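Local coordinates for protein carboxypeptidase A inhibitor (PDB 3FJU) that inhibits carboxypeptidase A, acting as a small, secreted, disulfide-rich metalloprotease inhibitor of the I44 family, at residues B[22-27]-B[38-43]; B[30-35]-B[58-63]; B[2-7]-B[14-19]. All coordinates share one frame; numbering follows the deposited sequence.

From the N terminus, interaction 3 closes first: 2-7 is joined to 14-19 across a loop of six residues, and strand 15-17 then pairs with strand 22-24, with Val17 N and Lys15 N close to Ile22 O and Ser24 O. Strand 22-24 opens interaction 1, which meets 38-43 after the chain has run through helix 26-36. Interaction 2 starts on that same helix and ends at 58-63, so interactions 1 and 2 cross along the sequence. They also touch in space, with Ile39 O 2.9 Å from Cys61 N. Together the three contacts join the N-terminal hairpin, the helix and the C-terminal hairpin formed by strands 55-57 and 60-62.

Interaction 1: residues B[22-27]-B[38-43]; sequences ICSTIV and TIPCKS
The flat Pro40-Cys41 peptide has the CD1 methyl of Ile22 over one face, on the Pro40 O side: CD1 lies 3.7 Å from Pro40 O and 3.8 Å from Cys41 CA. Ile22 places it there with CG1 in the crowded position between backbone N and carbonyl carbon (chi1 73°) and an extended chi2 (160°). Pro40 O itself accepts a hydrogen bond from Asn20 ND2. Ser24 OG comes to the CB-CG edge of the puckered Pro40 ring, close to its mean plane; CG lies 3.4 Å from Ser24 OG and 3.9 Å from Ser24 CB. Elsewhere the ring touches Ile29 and Cys32 of helix 26-36 and Val17 of strand 15-17.

In the fold, this packing joins the two disulfide-bonded halves of the inhibitor. Strand 22-24 belongs to the N-terminal hairpin, to which Cys23 is tied through Cys10, while Cys41 is linked to Cys56 on the C-terminal side. Both cysteine side chains point away from the facing segment. The contact itself is van der Waals packing of Ile22 and Ser24 on Pro40 and Cys41. Helix 26-36, bridged to the C-terminal half through Cys32-Cys60, begins with Thr25 as N-cap, OG1 bonded to Glu28 N. At the exposed margin, Lys42 bends past the tip of Ile22, its CG 4.4 Å from Ile22 CD1, and its backbone N bonds to Asp46 OD2.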
ATOM      1  N   ILE B  22      25.673  18.368   2.040  1.00 12.02           N
ATOM      2  CA  ILE B  22      26.598  17.442   1.410  1.00 11.75           C
ATOM      3  C   ILE B  22      26.811  17.836  -0.042  1.00 11.35           C
ATOM      4  O   ILE B  22      25.956  18.468  -0.681  1.00 11.84           O
ATOM      5  CB  ILE B  22      26.151  15.948   1.481  1.00 11.47           C
ATOM      6  CG1 ILE B  22      24.971  15.672   0.531  1.00 11.08           C
ATOM      7  CG2 ILE B  22      25.832  15.540   2.927  1.00 12.51           C
ATOM      8  CD1 ILE B  22      24.777  14.186   0.172  1.00 11.00           C
ATOM      9  N   CYS B  23      27.976  17.453  -0.543  1.00 11.33           N
ATOM     10  CA  CYS B  23      28.324  17.674  -1.938  1.00 11.79           C
ATOM     11  C   CYS B  23      27.681  16.605  -2.808  1.00 11.66           C
ATOM     12  O   CYS B  23      27.597  15.424  -2.421  1.00 12.22           O
ATOM     13  CB  CYS B  23      29.843  17.620  -2.088  1.00 12.11           C
ATOM     14  SG  CYS B  23      30.695  18.918  -1.209  1.00 14.02           S
ATOM     15  N   SER B  24      27.220  17.016  -3.985  1.00 11.57           N
ATOM     16  CA  SER B  24      26.609  16.103  -4.948  1.00 12.03           C
ATOM     17  C   SER B  24      26.790  16.665  -6.355  1.00 11.79           C
ATOM     18  O   SER B  24      26.906  17.883  -6.541  1.00 11.22           O
ATOM     19  CB  SER B  24      25.113  15.940  -4.656  1.00 12.93           C
ATOM     20  OG  SER B  24      24.477  15.240  -5.703  1.00 16.37           O
ATOM     21  N   THR B  25      26.806  15.773  -7.343  1.00 12.64           N
ATOM     22  CA  THR B  25      26.837  16.210  -8.731  1.00 12.93           C
ATOM     23  C   THR B  25      25.515  16.875  -9.084  1.00 13.23           C
ATOM     24  O   THR B  25      24.452  16.594  -8.478  1.00 13.19           O
ATOM     25  CB  THR B  25      27.090  15.040  -9.712  1.00 13.07           C
ATOM     26  OG1 THR B  25      26.012  14.097  -9.637  1.00 14.28           O
ATOM     27  CG2 THR B  25      28.391  14.350  -9.386  1.00 14.25           C
ATOM     28  N   ILE B  26      25.575  17.779 -10.045  1.00 13.62           N
ATOM     29  CA  ILE B  26      24.357  18.368 -10.564  1.00 13.41           C
ATOM     30  C   ILE B  26      23.412  17.285 -11.106  1.00 13.36           C
ATOM     31  O   ILE B  26      22.186  17.368 -10.907  1.00 13.89           O
ATOM     32  CB  ILE B  26      24.649  19.460 -11.604  1.00 13.92           C
ATOM     33  CG1 ILE B  26      25.266  20.672 -10.914  1.00 14.17           C
ATOM     34  CG2 ILE B  26      23.371  19.868 -12.337  1.00 14.32           C
ATOM     35  CD1 ILE B  26      26.040  21.608 -11.886  1.00 15.78           C
ATOM     36  N   VAL B  27      23.972  16.280 -11.777  1.00 14.03           N
ATOM     37  CA  VAL B  27      23.158  15.204 -12.353  1.00 13.36           C
ATOM     38  C   VAL B  27      22.360  14.506 -11.255  1.00 13.03           C
ATOM     39  O   VAL B  27      21.155  14.289 -11.416  1.00 12.66           O
ATOM     40  CB  VAL B  27      23.981  14.210 -13.187  1.00 13.91           C
ATOM     41  CG1 VAL B  27      23.162  12.953 -13.483  1.00 14.51           C
ATOM     42  CG2 VAL B  27      24.405  14.873 -14.492  1.00 14.30           C
ATOM     43  N   THR B  38      13.059  15.029  -4.073  1.00 10.18           N
ATOM     44  CA  THR B  38      13.862  14.959  -2.876  1.00 10.41           C
ATOM     45  C   THR B  38      15.323  15.302  -3.171  1.00 11.12           C
ATOM     46  O   THR B  38      15.641  15.792  -4.256  1.00 12.05           O
ATOM     47  CB  THR B  38      13.744  13.556  -2.256  1.00  9.91           C
ATOM     48  OG1 THR B  38      14.258  13.569  -0.924  1.00  9.46           O
ATOM     49  CG2 THR B  38      14.456  12.493  -3.115  1.00 10.23           C
ATOM     50  N   ILE B  39      16.189  15.035  -2.197  1.00 10.17           N
ATOM     51  CA  ILE B  39      17.607  15.407  -2.274  1.00 11.16           C
ATOM     52  C   ILE B  39      18.489  14.169  -2.305  1.00 10.90           C
ATOM     53  O   ILE B  39      18.060  13.085  -1.898  1.00 11.33           O
ATOM     54  CB  ILE B  39      18.020  16.316  -1.080  1.00 10.67           C
ATOM     55  CG1 ILE B  39      17.892  15.556   0.259  1.00 11.59           C
ATOM     56  CG2 ILE B  39      17.208  17.637  -1.121  1.00 13.29           C
ATOM     57  CD1 ILE B  39      18.233  16.374   1.535  1.00 11.70           C
ATOM     58  N   PRO B  40      19.728  14.315  -2.804  1.00 10.62           N
ATOM     59  CA  PRO B  40      20.666  13.194  -2.803  1.00 10.13           C
ATOM     60  C   PRO B  40      21.207  12.881  -1.418  1.00 10.65           C
ATOM     61  O   PRO B  40      21.162  13.715  -0.502  1.00 11.02           O
ATOM     62  CB  PRO B  40      21.836  13.708  -3.661  1.00 10.69           C
ATOM     63  CG  PRO B  40      21.347  14.889  -4.350  1.00 11.09           C
ATOM     64  CD  PRO B  40      20.315  15.495  -3.452  1.00 11.09           C
ATOM     65  N   CYS B  41      21.776  11.688  -1.300  1.00 10.51           N
ATOM     66  CA  CYS B  41      22.400  11.246  -0.073  1.00 11.00           C
ATOM     67  C   CYS B  41      23.429  10.177  -0.413  1.00 11.33           C
ATOM     68  O   CYS B  41      23.371   9.544  -1.481  1.00 11.34           O
ATOM     69  CB  CYS B  41      21.355  10.666   0.878  1.00 10.91           C
ATOM     70  SG  CYS B  41      20.278   9.423   0.070  1.00 11.65           S
ATOM     71  N   LYS B  42      24.349   9.963   0.522  1.00 12.65           N
ATOM     72  CA  LYS B  42      25.330   8.883   0.439  1.00 13.91           C
ATOM     73  C   LYS B  42      24.997   7.769   1.415  1.00 14.19           C
ATOM     74  O   LYS B  42      25.303   6.600   1.146  1.00 16.08           O
ATOM     75  CB  LYS B  42      26.734   9.428   0.708  1.00 14.58           C
ATOM     76  CG  LYS B  42      27.174  10.554  -0.208  1.00 17.41           C
ATOM     77  CD  LYS B  42      27.364  10.097  -1.638  1.00 20.79           C
ATOM     78  CE  LYS B  42      28.433  10.949  -2.325  1.00 22.47           C
ATOM     79  NZ  LYS B  42      28.165  11.031  -3.774  1.00 22.76           N
ATOM     80  N   SER B  43      24.382   8.137   2.545  1.00 14.65           N
ATOM     81  CA  SER B  43      23.895   7.162   3.527  1.00 14.25           C
ATOM     82  C   SER B  43      22.680   7.699   4.264  1.00 13.63           C
ATOM     83  O   SER B  43      22.329   8.874   4.110  1.00 13.35           O
ATOM     84  CB  SER B  43      24.994   6.814   4.540  1.00 14.54           C
ATOM     85  OG  SER B  43      25.245   7.897   5.415  1.00 15.84           O
TER

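Interaction 2: residues B[30-35]-B[58-63]; sequences QRCEKE and KGCCWD. Unlike the reference sequence in segment 58-63: Gly59 (reference Leu), Cys60 (reference Pro), Cys61 (reference Trp), Trp62 (reference Gly), Asp63 (reference Leu). With ZN (zinc ion), chain C.
Helix residues 30-35 pass the start of strand 60-62 with the CA atoms of Cys32 and Cys60 5.6 Å apart, beside a type I' turn of the 55-62 hairpin in which Lys58 and Gly59 both have positive phi. The Cys32-Cys60 disulfide (SG to SG 2.0 Å, chi3 -82°) covalently joins helix and hairpin. On each cysteine SG sits anti to the carbonyl carbon and beside the backbone N.

Next to it Arg31 leaves the helix with CG anti to its backbone N and bends at chi3 (67°), bringing its guanidinium to the turn. NH2 donates to Lys58 O at 2.9 Å, meeting a lone pair in the carbonyl plane, although the oxygen is tilted out of the guanidinium plane. NH2 also forms a salt bridge with Glu28. A water ties NH1, Lys58 O and Trp62 NE1 together, the last at 2.9 Å. Lys58, Trp62 and Asp63 also face another protein chain, consistent with this end meeting the target enzyme.

Glu35 OE1, in the guanidinium plane, takes a weak 3.3 Å salt-bridge bond from Arg31 NH1 and also binds zinc at 2.6 Å, with His36 and two waters as the other ligands. Two cationic neighbours on one oxygen should favour the ionised carboxylate, so Arg31 probably acts as a second-shell group for the metal site.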
ATOM      1  N   GLN B  30      19.667  16.899  -9.859  1.00 12.12           N
ATOM      2  CA  GLN B  30      18.571  16.880 -10.827  1.00 13.71           C
ATOM      3  C   GLN B  30      17.736  15.601 -10.764  1.00 13.55           C
ATOM      4  O   GLN B  30      16.494  15.676 -10.771  1.00 13.85           O
ATOM      5  CB  GLN B  30      19.107  17.078 -12.242  1.00 13.99           C
ATOM      6  CG  GLN B  30      19.482  18.512 -12.544  1.00 18.54           C
ATOM      7  CD  GLN B  30      20.318  18.692 -13.837  1.00 22.19           C
ATOM      8  OE1 GLN B  30      20.504  19.824 -14.298  1.00 26.21           O
ATOM      9  NE2 GLN B  30      20.823  17.587 -14.415  1.00 24.62           N
ATOM     10  N   ARG B  31      18.401  14.442 -10.704  1.00 13.23           N
ATOM     11  CA  ARG B  31      17.682  13.158 -10.698  1.00 12.77           C
ATOM     12  C   ARG B  31      16.821  13.015  -9.447  1.00 12.68           C
ATOM     13  O   ARG B  31      15.659  12.607  -9.536  1.00 13.05           O
ATOM     14  CB  ARG B  31      18.646  11.973 -10.823  1.00 12.81           C
ATOM     15  CG  ARG B  31      17.980  10.615 -10.878  1.00 13.21           C
ATOM     16  CD  ARG B  31      18.975   9.476 -10.922  1.00 13.36           C
ATOM     17  NE  ARG B  31      19.733   9.355  -9.674  1.00 13.19           N
ATOM     18  CZ  ARG B  31      19.306   8.749  -8.564  1.00 13.87           C
ATOM     19  NH1 ARG B  31      18.095   8.200  -8.495  1.00 14.53           N
ATOM     20  NH2 ARG B  31      20.094   8.714  -7.506  1.00 14.28           N
ATOM     21  N   CYS B  32      17.385  13.325  -8.280  1.00 11.96           N
ATOM     22  CA  CYS B  32      16.617  13.127  -7.049  1.00 11.45           C
ATOM     23  C   CYS B  32      15.396  14.046  -7.005  1.00 11.78           C
ATOM     24  O   CYS B  32      14.341  13.641  -6.533  1.00 11.99           O
ATOM     25  CB  CYS B  32      17.483  13.283  -5.807  1.00 11.75           C
ATOM     26  SG  CYS B  32      18.716  11.969  -5.640  1.00 11.85           S
ATOM     27  N   GLU B  33      15.537  15.257  -7.537  1.00 11.87           N
ATOM     28  CA  GLU B  33      14.442  16.224  -7.569  1.00 13.38           C
ATOM     29  C   GLU B  33      13.374  15.820  -8.591  1.00 13.22           C
ATOM     30  O   GLU B  33      12.149  15.860  -8.306  1.00 13.19           O
ATOM     31  CB  GLU B  33      15.004  17.608  -7.903  1.00 13.57           C
ATOM     32  CG  GLU B  33      13.997  18.744  -7.775  1.00 17.34           C
ATOM     33  CD  GLU B  33      14.613  20.096  -8.130  1.00 22.36           C
ATOM     34  OE1 GLU B  33      15.304  20.174  -9.167  1.00 25.23           O
ATOM     35  OE2 GLU B  33      14.413  21.079  -7.382  1.00 26.46           O
ATOM     36  N   LYS B  34      13.826  15.432  -9.779  1.00 13.04           N
ATOM     37  CA  LYS B  34      12.904  15.080 -10.864  1.00 13.52           C
ATOM     38  C   LYS B  34      12.173  13.763 -10.644  1.00 13.16           C
ATOM     39  O   LYS B  34      10.951  13.699 -10.858  1.00 13.47           O
ATOM     40  CB  LYS B  34      13.638  15.089 -12.212  1.00 14.64           C
ATOM     41  CG  LYS B  34      14.086  16.497 -12.609  1.00 17.82           C
ATOM     42  CD  LYS B  34      12.968  17.512 -12.410  1.00 21.22           C
ATOM     43  CE  LYS B  34      13.450  18.728 -11.637  1.00 23.20           C
ATOM     44  NZ  LYS B  34      12.334  19.623 -11.238  1.00 26.05           N
ATOM     45  N   GLU B  35      12.906  12.731 -10.230  1.00 12.81           N
ATOM     46  CA  GLU B  35      12.348  11.386 -10.108  1.00 13.60           C
ATOM     47  C   GLU B  35      11.597  11.217  -8.806  1.00 12.67           C
ATOM     48  O   GLU B  35      10.643  10.424  -8.745  1.00 12.55           O
ATOM     49  CB  GLU B  35      13.427  10.290 -10.197  1.00 14.74           C
ATOM     50  CG  GLU B  35      14.142  10.133 -11.544  1.00 17.86           C
ATOM     51  CD  GLU B  35      15.104   8.912 -11.611  1.00 21.03           C
ATOM     52  OE1 GLU B  35      15.528   8.309 -10.569  1.00 20.20           O
ATOM     53  OE2 GLU B  35      15.453   8.547 -12.746  1.00 24.53           O
ATOM     54  N   LYS B  58      19.135   4.230  -3.078  1.00 12.15           N
ATOM     55  CA  LYS B  58      19.494   4.470  -4.472  1.00 12.39           C
ATOM     56  C   LYS B  58      19.854   5.940  -4.745  1.00 11.95           C
ATOM     57  O   LYS B  58      19.432   6.549  -5.729  1.00 13.11           O
ATOM     58  CB  LYS B  58      18.399   3.947  -5.389  1.00 13.54           C
ATOM     59  CG  LYS B  58      18.323   2.432  -5.275  1.00 13.71           C
ATOM     60  CD  LYS B  58      17.403   1.818  -6.282  1.00 16.87           C
ATOM     61  CE  LYS B  58      15.961   1.907  -5.841  1.00 17.31           C
ATOM     62  NZ  LYS B  58      15.235   0.688  -6.283  1.00 18.09           N
ATOM     63  N   GLY B  59      20.607   6.493  -3.814  1.00 11.82           N
ATOM     64  CA  GLY B  59      21.207   7.810  -3.975  1.00 11.11           C
ATOM     65  C   GLY B  59      20.335   9.005  -3.631  1.00 10.69           C
ATOM     66  O   GLY B  59      20.804  10.139  -3.739  1.00 10.31           O
ATOM     67  N   CYS B  60      19.078   8.766  -3.230  1.00 10.45           N
ATOM     68  CA  CYS B  60      18.161   9.849  -2.816  1.00 10.57           C
ATOM     69  C   CYS B  60      17.478   9.571  -1.465  1.00 10.08           C
ATOM     70  O   CYS B  60      17.352   8.416  -1.062  1.00  9.89           O
ATOM     71  CB  CYS B  60      17.070  10.046  -3.878  1.00 10.33           C
ATOM     72  SG  CYS B  60      17.669  10.227  -5.608  1.00 11.83           S
ATOM     73  N   CYS B  61      17.034  10.628  -0.775  1.00  9.35           N
ATOM     74  CA  CYS B  61      16.304  10.477   0.496  1.00  9.01           C
ATOM     75  C   CYS B  61      14.855  10.085   0.253  1.00  9.28           C
ATOM     76  O   CYS B  61      14.054  10.916  -0.159  1.00  8.94           O
ATOM     77  CB  CYS B  61      16.355  11.767   1.318  1.00  8.79           C
ATOM     78  SG  CYS B  61      18.017  12.127   1.963  1.00 10.67           S
ATOM     79  N   TRP B  62      14.552   8.810   0.487  1.00  8.83           N
ATOM     80  CA  TRP B  62      13.210   8.232   0.244  1.00  9.02           C
ATOM     81  C   TRP B  62      12.370   8.172   1.503  1.00  8.49           C
ATOM     82  O   TRP B  62      12.887   8.023   2.605  1.00  8.34           O
ATOM     83  CB  TRP B  62      13.372   6.778  -0.222  1.00  8.85           C
ATOM     84  CG  TRP B  62      13.715   6.584  -1.690  1.00  9.59           C
ATOM     85  CD1 TRP B  62      14.635   7.279  -2.452  1.00  9.40           C
ATOM     86  CD2 TRP B  62      13.163   5.591  -2.543  1.00  9.21           C
ATOM     87  NE1 TRP B  62      14.658   6.777  -3.724  1.00 10.20           N
ATOM     88  CE2 TRP B  62      13.763   5.740  -3.808  1.00 10.21           C
ATOM     89  CE3 TRP B  62      12.191   4.586  -2.362  1.00 10.79           C
ATOM     90  CZ2 TRP B  62      13.441   4.912  -4.890  1.00  9.62           C
ATOM     91  CZ3 TRP B  62      11.872   3.761  -3.432  1.00 11.96           C
ATOM     92  CH2 TRP B  62      12.494   3.929  -4.685  1.00 10.76           C
ATOM     93  N   ASP B  63      11.054   8.259   1.336  1.00  7.65           N
ATOM     94  CA  ASP B  63      10.158   7.830   2.406  1.00  7.84           C
ATOM     95  C   ASP B  63      10.068   6.308   2.482  1.00  7.83           C
ATOM     96  O   ASP B  63      10.388   5.605   1.515  1.00  8.22           O
ATOM     97  CB  ASP B  63       8.745   8.376   2.162  1.00  8.27           C
ATOM     98  CG  ASP B  63       8.593   9.820   2.613  1.00  9.36           C
ATOM     99  OD1 ASP B  63       8.883  10.070   3.789  1.00  8.72           O
ATOM    100  OD2 ASP B  63       8.136  10.695   1.825  1.00  9.76           O
TER
HETATM  101 ZN    ZN C 504      14.523   6.455  -9.088  0.90 32.25          ZN
HETATM  102  O   HOH W   1      16.627   7.134  -5.850  1.00 13.63           O
HETATM  103  O   HOH W   2      12.342   6.677 -10.429  1.00 26.32           O
HETATM  104  O   HOH W   3      15.859   5.140  -8.044  1.00 15.81           O

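Interaction 3: residues B[2-7]-B[14-19]; sequences RKCLSD and EKCVQK
The inhibitor belongs to a family in the Omega_toxin clan of small disulfide-rich proteins; in its N-terminal part a loop over residues 2-7 is fastened to strand 15-17 of a two-stranded antiparallel hairpin, and the Cys4-Cys16 bridge alternates along the chain with Cys10-Cys23.

The covalent link comes first. Cys4 SG and Cys16 SG are 2.0 Å apart with chi3 at 89°, and the two half-cystines reach each other differently: Cys4 SG occupies the crowded position between its backbone N and carbonyl carbon, whereas Cys16 SG stands anti to its backbone N. Cys16 is buried, much of its surface lying against 2-7, with its CB 3.6 Å from Ser6 C.

Two direct hydrogen bonds cross the interface. Cys16 N donates to Asp7 OD1 at 2.9 Å, the N-H coming from above the carboxylate plane, and so the side chain of Asp7 takes up a backbone N-H of the strand. Farther along, Gln18 bends at chi2 to bring its amide back to the loop; NE2 donates to Leu5 O at 2.9 Å in an almost straight bond (172°). The oxygen lies in the amide plane of Gln18, yet the donor stands 54° out of the carbonyl plane of Leu5. The loop is fixed from within as well, since Asp9 OD2 accepts the backbone N-H of both Leu5 and Ser6.

Electrostatics and van der Waals contact meet at Lys15, whose bent chain crosses Asp7 obliquely and puts CD 3.5 Å from Asp7 OD2; its NZ remains 4.4 Å from the same oxygen, beyond a salt bridge.

Water completes the contact: a single molecule donates to Asp7 O and, at 2.6 Å, to Glu14 O.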
ATOM      1  N   ARG B   2      31.152  14.093   1.300  1.00 15.14           N
ATOM      2  CA  ARG B   2      31.911  15.285   1.600  1.00 14.37           C
ATOM      3  C   ARG B   2      30.938  16.341   2.071  1.00 14.25           C
ATOM      4  O   ARG B   2      29.984  16.678   1.373  1.00 14.39           O
ATOM      5  CB  ARG B   2      32.682  15.765   0.360  1.00 14.16           C
ATOM      6  CG  ARG B   2      33.431  17.058   0.574  1.00 15.90           C
ATOM      7  CD  ARG B   2      34.099  17.503  -0.708  1.00 19.90           C
ATOM      8  NE  ARG B   2      35.396  16.872  -0.815  1.00 23.98           N
ATOM      9  CZ  ARG B   2      36.544  17.516  -0.636  1.00 24.99           C
ATOM     10  NH1 ARG B   2      36.547  18.823  -0.387  1.00 27.69           N
ATOM     11  NH2 ARG B   2      37.689  16.860  -0.740  1.00 25.92           N
ATOM     12  N   LYS B   3      31.169  16.838   3.283  1.00 13.63           N
ATOM     13  CA  LYS B   3      30.349  17.890   3.866  1.00 13.76           C
ATOM     14  C   LYS B   3      30.750  19.255   3.318  1.00 13.85           C
ATOM     15  O   LYS B   3      31.915  19.461   2.884  1.00 14.53           O
ATOM     16  CB  LYS B   3      30.480  17.864   5.389  1.00 14.65           C
ATOM     17  CG  LYS B   3      30.030  16.559   6.031  1.00 14.83           C
ATOM     18  CD  LYS B   3      28.515  16.354   5.923  1.00 16.17           C
ATOM     19  CE  LYS B   3      27.726  17.386   6.729  1.00 16.56           C
ATOM     20  NZ  LYS B   3      26.276  17.346   6.397  1.00 15.74           N
ATOM     21  N   CYS B   4      29.799  20.188   3.352  1.00 13.00           N
ATOM     22  CA  CYS B   4      29.993  21.514   2.758  1.00 13.30           C
ATOM     23  C   CYS B   4      29.060  22.530   3.401  1.00 13.59           C
ATOM     24  O   CYS B   4      28.048  22.160   4.026  1.00 14.67           O
ATOM     25  CB  CYS B   4      29.714  21.460   1.240  1.00 12.97           C
ATOM     26  SG  CYS B   4      28.062  20.815   0.844  1.00 14.44           S
ATOM     27  N   LEU B   5      29.402  23.805   3.229  1.00 14.90           N
ATOM     28  CA  LEU B   5      28.529  24.924   3.581  1.00 14.97           C
ATOM     29  C   LEU B   5      28.214  25.773   2.350  1.00 15.04           C
ATOM     30  O   LEU B   5      27.196  26.479   2.322  1.00 15.83           O
ATOM     31  CB  LEU B   5      29.137  25.774   4.702  1.00 15.04           C
ATOM     32  CG  LEU B   5      29.463  25.090   6.042  1.00 16.35           C
ATOM     33  CD1 LEU B   5      30.199  26.060   6.954  1.00 18.63           C
ATOM     34  CD2 LEU B   5      28.216  24.537   6.721  1.00 18.00           C
ATOM     35  N   SER B   6      29.098  25.710   1.349  1.00 15.50           N
ATOM     36  CA  SER B   6      28.896  26.362   0.063  1.00 15.53           C
ATOM     37  C   SER B   6      29.580  25.523  -1.022  1.00 14.46           C
ATOM     38  O   SER B   6      30.372  24.615  -0.715  1.00 14.96           O
ATOM     39  CB  SER B   6      29.450  27.797   0.076  1.00 16.05           C
ATOM     40  OG  SER B   6      30.869  27.824   0.048  1.00 19.58           O
ATOM     41  N   ASP B   7      29.315  25.872  -2.275  1.00 14.70           N
ATOM     42  CA  ASP B   7      29.806  25.121  -3.428  1.00 15.27           C
ATOM     43  C   ASP B   7      31.331  25.057  -3.487  1.00 15.35           C
ATOM     44  O   ASP B   7      31.910  24.092  -4.072  1.00 16.48           O
ATOM     45  CB  ASP B   7      29.278  25.700  -4.740  1.00 15.69           C
ATOM     46  CG  ASP B   7      27.760  25.571  -4.894  1.00 17.80           C
ATOM     47  OD1 ASP B   7      27.085  24.916  -4.051  1.00 18.89           O
ATOM     48  OD2 ASP B   7      27.234  26.163  -5.869  1.00 22.03           O
ATOM     49  N   GLU B  14      31.179  19.602  -8.093  1.00 12.66           N
ATOM     50  CA  GLU B  14      29.963  19.244  -7.353  1.00 12.71           C
ATOM     51  C   GLU B  14      29.401  20.466  -6.649  1.00 12.80           C
ATOM     52  O   GLU B  14      30.114  21.464  -6.437  1.00 14.40           O
ATOM     53  CB  GLU B  14      30.253  18.104  -6.367  1.00 12.05           C
ATOM     54  CG  GLU B  14      30.499  16.772  -7.081  1.00 12.35           C
ATOM     55  CD  GLU B  14      30.814  15.630  -6.149  1.00 14.03           C
ATOM     56  OE1 GLU B  14      30.720  15.831  -4.921  1.00 13.03           O
ATOM     57  OE2 GLU B  14      31.162  14.532  -6.658  1.00 15.10           O
ATOM     58  N   LYS B  15      28.108  20.416  -6.337  1.00 12.94           N
ATOM     59  CA  LYS B  15      27.471  21.521  -5.621  1.00 12.77           C
ATOM     60  C   LYS B  15      27.094  21.107  -4.200  1.00 12.44           C
ATOM     61  O   LYS B  15      26.891  19.920  -3.922  1.00 12.21           O
ATOM     62  CB  LYS B  15      26.256  22.047  -6.389  1.00 13.65           C
ATOM     63  CG  LYS B  15      26.511  22.410  -7.855  1.00 15.88           C
ATOM     64  CD  LYS B  15      27.643  23.434  -8.051  1.00 18.21           C
ATOM     65  CE  LYS B  15      27.764  23.842  -9.529  1.00 20.63           C
ATOM     66  NZ  LYS B  15      28.781  24.939  -9.762  1.00 22.93           N
ATOM     67  N   CYS B  16      27.007  22.098  -3.312  1.00 12.54           N
ATOM     68  CA  CYS B  16      26.564  21.883  -1.941  1.00 12.76           C
ATOM     69  C   CYS B  16      25.036  21.846  -1.855  1.00 12.70           C
ATOM     70  O   CYS B  16      24.351  22.831  -2.175  1.00 13.04           O
ATOM     71  CB  CYS B  16      27.110  22.960  -1.010  1.00 13.38           C
ATOM     72  SG  CYS B  16      26.930  22.486   0.727  1.00 15.83           S
ATOM     73  N   VAL B  17      24.511  20.697  -1.447  1.00 12.44           N
ATOM     74  CA  VAL B  17      23.077  20.566  -1.208  1.00 12.88           C
ATOM     75  C   VAL B  17      22.768  21.227   0.139  1.00 12.87           C
ATOM     76  O   VAL B  17      23.213  20.758   1.194  1.00 13.40           O
ATOM     77  CB  VAL B  17      22.628  19.086  -1.242  1.00 12.01           C
ATOM     78  CG1 VAL B  17      21.111  18.979  -1.016  1.00 13.62           C
ATOM     79  CG2 VAL B  17      22.995  18.453  -2.599  1.00 13.43           C
ATOM     80  N   GLN B  18      21.992  22.307   0.118  1.00 13.85           N
ATOM     81  CA  GLN B  18      21.813  23.076   1.350  1.00 14.70           C
ATOM     82  C   GLN B  18      20.964  22.396   2.412  1.00 14.53           C
ATOM     83  O   GLN B  18      21.204  22.592   3.606  1.00 15.34           O
ATOM     84  CB  GLN B  18      21.320  24.491   1.064  1.00 15.40           C
ATOM     85  CG  GLN B  18      22.409  25.406   0.465  1.00 17.55           C
ATOM     86  CD  GLN B  18      23.593  25.653   1.394  1.00 19.77           C
ATOM     87  OE1 GLN B  18      23.452  25.709   2.618  1.00 22.61           O
ATOM     88  NE2 GLN B  18      24.775  25.787   0.808  1.00 20.94           N
ATOM     89  N   LYS B  19      20.008  21.573   1.991  1.00 14.80           N
ATOM     90  CA  LYS B  19      19.126  20.923   2.950  1.00 14.74           C
ATOM     91  C   LYS B  19      19.901  19.996   3.902  1.00 13.99           C
ATOM     92  O   LYS B  19      19.684  20.023   5.128  1.00 14.95           O
ATOM     93  CB  LYS B  19      17.994  20.183   2.233  1.00 15.09           C
ATOM     94  CG  LYS B  19      16.711  20.145   3.014  1.00 16.76           C
ATOM     95  CD  LYS B  19      15.547  19.562   2.224  1.00 18.49           C
ATOM     96  CE  LYS B  19      14.815  20.593   1.386  1.00 20.24           C
ATOM     97  NZ  LYS B  19      13.447  20.112   1.011  1.00 20.28           N
TER
HETATM   98  O   HOH W   4      32.414  22.695  -6.744  1.00 26.43           O